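Local coordinates for protein copper chaperone CopZ (Staphylococcus aureus, PDB 6FF2) that sequesters copper(I) inside the cell and delivers it to the copper-exporting P-type ATPase CopA, at residues 25-28 / 29-32. Residues are numbered along the deposited sequence; the frame is centred on the assembly and turned at random.
Sequences NNID and GVTS. With MG (magnesium ion), chain E.
The carbonyl O of Ile27 is gripped twice, by Val30 N at 3.1 Å and by water 2, and with the first of these bonds it closes a type II beta turn from Ile27 to Val30. The turn links helix 14-25 to the edge strand 30-36 of the ferredoxin-like (βαββαβ) fold of heavy-metal-associated domains. The N-H comes from above the carbonyl plane, 38° out of it, yet the bond itself is fairly straight at 158°. Gly29 takes the third position with a positive phi, where a CB would press against Asp28 O.

The turn also shows how a hydrated cation can knit a loop together largely through its waters. A magnesium ion binds Asn25 O at the helix end, 2.0 Å away, and carries four waters. Water 2 donates to Ile27 O and to Val30 O, while water 1 lies within hydrogen-bonding distance of both Val30 O and Asn25 OD1 (2.6 Å to the latter), though it has more acceptors around it than protons to give. Val30 O thus faces two waters of the same metal shell, which are probably polarised by the ion into stronger donors.

Away from the metal, Ile27 CB rests against Val30 CG2; Ile27 also touches Ala59 of helix 53-62, and the buried Val30 packs on Val44 of strand 41-46. Asp28 turns outward to a salt bridge with Lys50. The amide of Asn25 reaches across to the strand: with CG anti to the carbonyl carbon (chi1 -78°), its OD1 comes within 3.3 Å of Ser32 CA, at a classic beta bulge that sets Thr31 and Ser32 against the single residue Gln45.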
loop_
_atom_site.group_PDB
_atom_site.type_symbol
_atom_site.label_atom_id
_atom_site.label_comp_id
_atom_site.label_asym_id
_atom_site.label_seq_id
_atom_site.Cartn_x
_atom_site.Cartn_y
_atom_site.Cartn_z
ATOM N N ASN A 25 16.156 -1.709 -3.004
ATOM C CA ASN A 25 17.259 -0.788 -2.705
ATOM C C ASN A 25 17.994 -1.051 -1.398
ATOM O O ASN A 25 19.128 -0.573 -1.213
ATOM C CB ASN A 25 16.761 0.651 -2.786
ATOM C CG ASN A 25 16.638 1.130 -4.199
ATOM O OD1 ASN A 25 17.619 1.110 -4.948
ATOM N ND2 ASN A 25 15.467 1.624 -4.568
ATOM N N ASN A 26 17.404 -1.791 -0.486
ATOM C CA ASN A 26 18.090 -2.232 0.723
ATOM C C ASN A 26 19.182 -3.231 0.484
ATOM O O ASN A 26 19.977 -3.436 1.365
ATOM C CB ASN A 26 17.107 -2.893 1.705
ATOM C CG ASN A 26 17.718 -3.082 3.070
ATOM O OD1 ASN A 26 18.170 -2.099 3.686
ATOM N ND2 ASN A 26 17.797 -4.334 3.531
ATOM N N ILE A 27 19.179 -3.912 -0.676
ATOM C CA ILE A 27 20.165 -4.923 -0.956
ATOM C C ILE A 27 21.451 -4.256 -1.415
ATOM O O ILE A 27 21.419 -3.478 -2.384
ATOM C CB ILE A 27 19.704 -5.922 -2.018
ATOM C CG1 ILE A 27 18.288 -6.500 -1.721
ATOM C CG2 ILE A 27 20.763 -6.996 -2.198
ATOM C CD1 ILE A 27 17.636 -7.267 -2.880
ATOM N N ASP A 28 22.566 -4.640 -0.803
ATOM C CA ASP A 28 23.879 -4.112 -1.221
ATOM C C ASP A 28 24.185 -4.632 -2.610
ATOM O O ASP A 28 24.080 -5.839 -2.900
ATOM C CB ASP A 28 24.969 -4.548 -0.241
ATOM C CG ASP A 28 26.372 -3.989 -0.581
ATOM O OD1 ASP A 28 26.440 -2.826 -1.035
ATOM O OD2 ASP A 28 27.416 -4.709 -0.422
ATOM N N GLY A 29 24.519 -3.682 -3.492
ATOM C CA GLY A 29 24.771 -3.958 -4.911
ATOM C C GLY A 29 23.634 -3.594 -5.854
ATOM O O GLY A 29 23.794 -3.547 -7.086
ATOM N N VAL A 30 22.412 -3.372 -5.306
ATOM C CA VAL A 30 21.314 -2.787 -6.098
ATOM C C VAL A 30 21.456 -1.299 -6.058
ATOM O O VAL A 30 21.586 -0.689 -5.009
ATOM C CB VAL A 30 19.953 -3.189 -5.544
ATOM C CG1 VAL A 30 18.852 -2.408 -6.216
ATOM C CG2 VAL A 30 19.756 -4.669 -5.745
ATOM N N THR A 31 21.517 -0.733 -7.264
ATOM C CA THR A 31 21.724 0.701 -7.460
ATOM C C THR A 31 20.405 1.460 -7.507
ATOM O O THR A 31 20.299 2.532 -6.929
ATOM C CB THR A 31 22.585 0.930 -8.695
ATOM O OG1 THR A 31 23.793 0.142 -8.554
ATOM C CG2 THR A 31 22.874 2.364 -8.865
ATOM N N SER A 32 19.399 0.912 -8.193
ATOM C CA SER A 32 18.092 1.486 -8.211
ATOM C C SER A 32 17.061 0.450 -8.603
ATOM O O SER A 32 17.389 -0.606 -9.179
ATOM C CB SER A 32 18.076 2.672 -9.209
ATOM O OG SER A 32 18.126 2.247 -10.548
HETATM MG MG MG E . 20.534 0.859 -1.576
HETATM O O HOH W 1 20.007 1.140 -3.805
HETATM O O HOH W 2 21.713 -0.808 -2.099
HETATM O O HOH W 3 22.185 1.752 -2.161
HETATM O O HOH W 4 19.267 2.429 -1.310
#